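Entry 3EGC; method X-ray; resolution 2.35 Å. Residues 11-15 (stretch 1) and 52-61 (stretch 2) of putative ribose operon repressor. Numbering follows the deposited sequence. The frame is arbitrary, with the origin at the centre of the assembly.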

ATOM      1  N   VAL A  11       6.463  -5.365  20.673  1.00 31.90           N
ATOM      2  CA  VAL A  11       7.335  -4.336  20.169  1.00 30.60           C
ATOM      3  C   VAL A  11       6.428  -3.285  19.546  1.00 29.48           C
ATOM      4  O   VAL A  11       5.384  -3.622  19.057  1.00 29.74           O
ATOM      5  CB  VAL A  11       8.279  -4.995  19.157  1.00 30.59           C
ATOM      6  CG1 VAL A  11       8.660  -4.070  18.051  1.00 32.03           C
ATOM      7  CG2 VAL A  11       9.443  -5.585  19.857  1.00 28.89           C
ATOM      8  N   GLY A  12       6.855  -2.039  19.535  1.00 28.30           N
ATOM      9  CA  GLY A  12       6.045  -0.942  19.007  1.00 28.52           C
ATOM     10  C   GLY A  12       6.508  -0.629  17.592  1.00 28.15           C
ATOM     11  O   GLY A  12       7.708  -0.496  17.391  1.00 28.56           O
ATOM     12  N   LEU A  13       5.596  -0.598  16.612  1.00 26.36           N
ATOM     13  CA  LEU A  13       5.944  -0.192  15.255  1.00 26.22           C
ATOM     14  C   LEU A  13       5.235   1.116  14.959  1.00 25.95           C
ATOM     15  O   LEU A  13       4.007   1.219  15.087  1.00 26.41           O
ATOM     16  CB  LEU A  13       5.565  -1.223  14.211  1.00 25.30           C
ATOM     17  CG  LEU A  13       5.661  -0.794  12.745  1.00 25.12           C
ATOM     18  CD1 LEU A  13       7.106  -0.394  12.324  1.00 20.18           C
ATOM     19  CD2 LEU A  13       5.122  -1.863  11.770  1.00 24.12           C
ATOM     20  N   ILE A  14       6.016   2.133  14.708  1.00 25.99           N
ATOM     21  CA  ILE A  14       5.465   3.450  14.492  1.00 27.37           C
ATOM     22  C   ILE A  14       5.890   3.856  13.117  1.00 27.78           C
ATOM     23  O   ILE A  14       7.039   3.885  12.826  1.00 28.58           O
ATOM     24  CB  ILE A  14       5.960   4.485  15.552  1.00 27.08           C
ATOM     25  CG1 ILE A  14       5.436   4.090  16.938  1.00 27.40           C
ATOM     26  CG2 ILE A  14       5.538   5.943  15.138  1.00 25.81           C
ATOM     27  CD1 ILE A  14       5.953   4.959  18.140  1.00 25.70           C
ATOM     28  N   VAL A  15       4.936   4.146  12.269  1.00 28.20           N
ATOM     29  CA  VAL A  15       5.199   4.363  10.889  1.00 28.91           C
ATOM     30  C   VAL A  15       4.685   5.744  10.472  1.00 29.22           C
ATOM     31  O   VAL A  15       3.579   6.124  10.834  1.00 29.83           O
ATOM     32  CB  VAL A  15       4.534   3.198  10.110  1.00 29.83           C
ATOM     33  CG1 VAL A  15       3.971   3.617   8.784  1.00 30.35           C
ATOM     34  CG2 VAL A  15       5.524   2.021   9.998  1.00 28.94           C
ATOM     35  N   ARG A  52       1.899  13.534  16.705  1.00 34.35           N
ATOM     36  CA  ARG A  52       1.456  12.168  16.785  1.00 34.65           C
ATOM     37  C   ARG A  52       2.571  11.118  16.994  1.00 33.69           C
ATOM     38  O   ARG A  52       2.367  10.179  17.723  1.00 32.44           O
ATOM     39  CB  ARG A  52       0.584  11.810  15.563  1.00 34.29           C
ATOM     40  CG  ARG A  52      -0.721  12.543  15.594  1.00 36.58           C
ATOM     41  CD  ARG A  52      -1.449  12.565  14.229  1.00 38.72           C
ATOM     42  NE  ARG A  52      -1.626  11.204  13.748  1.00 38.01           N
ATOM     43  CZ  ARG A  52      -2.260  10.897  12.636  1.00 40.17           C
ATOM     44  NH1 ARG A  52      -2.348   9.620  12.253  1.00 38.79           N
ATOM     45  NH2 ARG A  52      -2.804  11.876  11.909  1.00 40.18           N
ATOM     46  N   GLU A  53       3.737  11.306  16.378  1.00 33.41           N
ATOM     47  CA  GLU A  53       4.843  10.394  16.613  1.00 34.37           C
ATOM     48  C   GLU A  53       5.241  10.336  18.120  1.00 34.70           C
ATOM     49  O   GLU A  53       5.408   9.261  18.719  1.00 34.20           O
ATOM     50  CB  GLU A  53       6.055  10.749  15.737  1.00 33.75           C
ATOM     51  CG  GLU A  53       7.235   9.849  15.979  1.00 34.20           C
ATOM     52  CD  GLU A  53       8.508  10.390  15.350  1.00 37.11           C
ATOM     53  OE1 GLU A  53       9.371  10.899  16.109  1.00 40.67           O
ATOM     54  OE2 GLU A  53       8.669  10.318  14.119  1.00 33.81           O
ATOM     55  N   ARG A  54       5.400  11.515  18.702  1.00 35.50           N
ATOM     56  CA  ARG A  54       5.804  11.646  20.084  1.00 35.98           C
ATOM     57  C   ARG A  54       4.719  11.064  20.986  1.00 35.50           C
ATOM     58  O   ARG A  54       5.012  10.446  21.976  1.00 35.46           O
ATOM     59  CB  ARG A  54       6.027  13.129  20.406  1.00 36.23           C
ATOM     60  CG  ARG A  54       6.745  13.358  21.688  1.00 39.68           C
ATOM     61  CD  ARG A  54       7.179  14.869  21.813  1.00 45.96           C
ATOM     62  NE  ARG A  54       6.978  15.677  20.613  1.00 48.81           N
ATOM     63  CZ  ARG A  54       6.333  16.855  20.550  1.00 50.61           C
ATOM     64  NH1 ARG A  54       5.770  17.390  21.623  1.00 52.44           N
ATOM     65  NH2 ARG A  54       6.269  17.507  19.389  1.00 49.83           N
ATOM     66  N   GLU A  55       3.457  11.238  20.633  1.00 34.88           N
ATOM     67  CA  GLU A  55       2.400  10.639  21.423  1.00 35.20           C
ATOM     68  C   GLU A  55       2.362   9.131  21.338  1.00 34.40           C
ATOM     69  O   GLU A  55       2.043   8.431  22.335  1.00 33.98           O
ATOM     70  CB  GLU A  55       1.015  11.194  21.033  1.00 35.73           C
ATOM     71  CG  GLU A  55       0.892  12.690  21.353  1.00 40.03           C
ATOM     72  CD  GLU A  55      -0.445  13.321  20.954  1.00 45.95           C
ATOM     73  OE1 GLU A  55      -0.797  14.379  21.559  1.00 48.34           O
ATOM     74  OE2 GLU A  55      -1.117  12.798  20.029  1.00 47.87           O
ATOM     75  N   ALA A  56       2.642   8.607  20.143  1.00 33.01           N
ATOM     76  CA  ALA A  56       2.716   7.166  20.011  1.00 32.23           C
ATOM     77  C   ALA A  56       3.874   6.616  20.859  1.00 31.72           C
ATOM     78  O   ALA A  56       3.699   5.613  21.579  1.00 30.99           O
ATOM     79  CB  ALA A  56       2.819   6.760  18.600  1.00 31.66           C
ATOM     80  N   VAL A  57       5.032   7.289  20.801  1.00 31.81           N
ATOM     81  CA  VAL A  57       6.234   6.776  21.454  1.00 32.70           C
ATOM     82  C   VAL A  57       5.930   6.651  22.964  1.00 33.26           C
ATOM     83  O   VAL A  57       6.147   5.615  23.555  1.00 32.99           O
ATOM     84  CB  VAL A  57       7.493   7.682  21.235  1.00 32.67           C
ATOM     85  CG1 VAL A  57       8.634   7.301  22.247  1.00 33.92           C
ATOM     86  CG2 VAL A  57       8.040   7.568  19.797  1.00 32.34           C
ATOM     87  N   GLY A  58       5.392   7.722  23.549  1.00 33.70           N
ATOM     88  CA  GLY A  58       4.996   7.762  24.962  1.00 34.07           C
ATOM     89  C   GLY A  58       3.916   6.742  25.294  1.00 34.42           C
ATOM     90  O   GLY A  58       3.991   6.044  26.283  1.00 34.37           O
ATOM     91  N   GLN A  59       2.947   6.606  24.413  1.00 34.36           N
ATOM     92  CA  GLN A  59       1.907   5.621  24.574  1.00 35.60           C
ATOM     93  C   GLN A  59       2.482   4.204  24.609  1.00 35.83           C
ATOM     94  O   GLN A  59       2.134   3.400  25.506  1.00 35.18           O
ATOM     95  CB  GLN A  59       0.919   5.796  23.450  1.00 36.37           C
ATOM     96  CG  GLN A  59      -0.184   4.800  23.412  1.00 39.99           C
ATOM     97  CD  GLN A  59      -1.038   5.016  22.215  1.00 46.31           C
ATOM     98  OE1 GLN A  59      -1.566   6.120  22.018  1.00 49.12           O
ATOM     99  NE2 GLN A  59      -1.168   3.973  21.371  1.00 47.40           N
ATOM    100  N   PHE A  60       3.394   3.925  23.672  1.00 35.10           N
ATOM    101  CA  PHE A  60       4.014   2.608  23.555  1.00 35.45           C
ATOM    102  C   PHE A  60       4.990   2.310  24.738  1.00 35.91           C
ATOM    103  O   PHE A  60       5.099   1.167  25.318  1.00 34.74           O
ATOM    104  CB  PHE A  60       4.697   2.455  22.126  1.00 35.30           C
ATOM    105  CG  PHE A  60       3.691   2.197  20.980  1.00 34.35           C
ATOM    106  CD1 PHE A  60       2.317   2.030  21.242  1.00 34.74           C
ATOM    107  CD2 PHE A  60       4.109   2.097  19.690  1.00 34.21           C
ATOM    108  CE1 PHE A  60       1.418   1.790  20.226  1.00 35.43           C
ATOM    109  CE2 PHE A  60       3.206   1.807  18.633  1.00 33.72           C
ATOM    110  CZ  PHE A  60       1.866   1.669  18.901  1.00 34.21           C
ATOM    111  N   PHE A  61       5.719   3.337  25.105  1.00 36.21           N
ATOM    112  CA  PHE A  61       6.552   3.210  26.282  1.00 37.62           C
ATOM    113  C   PHE A  61       5.781   2.910  27.579  1.00 38.46           C
ATOM    114  O   PHE A  61       6.122   1.966  28.332  1.00 39.00           O
ATOM    115  CB  PHE A  61       7.447   4.414  26.437  1.00 38.08           C
ATOM    116  CG  PHE A  61       8.436   4.254  27.527  1.00 38.26           C
ATOM    117  CD1 PHE A  61       9.409   3.262  27.438  1.00 37.39           C
ATOM    118  CD2 PHE A  61       8.382   5.095  28.661  1.00 38.17           C
ATOM    119  CE1 PHE A  61      10.330   3.086  28.440  1.00 39.58           C
ATOM    120  CE2 PHE A  61       9.315   4.923  29.691  1.00 39.96           C
ATOM    121  CZ  PHE A  61      10.294   3.904  29.584  1.00 39.87           C
TER

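A β-strand, residues 11-15, lies nearly antiparallel to a helix, residues 52-61: their directions differ by 172°, and the axes approach to 9.2 Å. No hydrogen bond joins them. The helix's i to i+4 backbone bonds run within the helix, as in Phe60 N to Ala56 O at 2.7 Å. The contact between the two stretches is made mainly by apolar side chains.

Alternation along the strand decides which side chains face the helix. Val11 and Leu13 direct their CA-to-CB bonds away from the helix, Leu13 taking part through its carbonyl, whereas that of Ile14 points toward it. Ile14 is the centre of the contact and loses the most area to it. With chi1 at -65° (m) and chi2 at 175° (t), its CG1-CD1 arm is extended, and Ile14 CD1 reaches Ala56 CB at 3.6 Å and Val57 CG2 at 3.7 Å. The arm also meets the aromatic ring, with Ile14 CG1 3.6 Å from Phe60 CE2. The other branch passes near the aliphatic part of Glu53, Ile14 CG2 lying 4.3 Å from Glu53 CG. Glu53 is t at both chi1 and chi2, an extended chain whose carboxylate oxygens are hydrogen-bonded elsewhere in the structure, so a buried acid can still lend its methylene to the packing.

Ala56 points toward the strand, and its single methyl suits a place where the isoleucine arm comes so close. Val57, whose CA-to-CB bond runs sideways to the strand, has chi1 t, and its branched side chain offers the methyl CG2 to Ile14 CD1.

One turn after Ala56, Phe60 also points toward the strand. Its m rotamer (chi1 -76°) sets the ring against the strand backbone: Phe60 CD2 lies 3.7 Å from Gly12 CA, and Phe60 CE2 lies 3.7 Å from Leu13 O, which sits at the ring's edge. Glycine fits here because a CB on Gly12 would lie 2.7 Å from Phe60 CD2, a clash; without one, the CA atoms of Gly12 and Phe60 come within 6.1 Å.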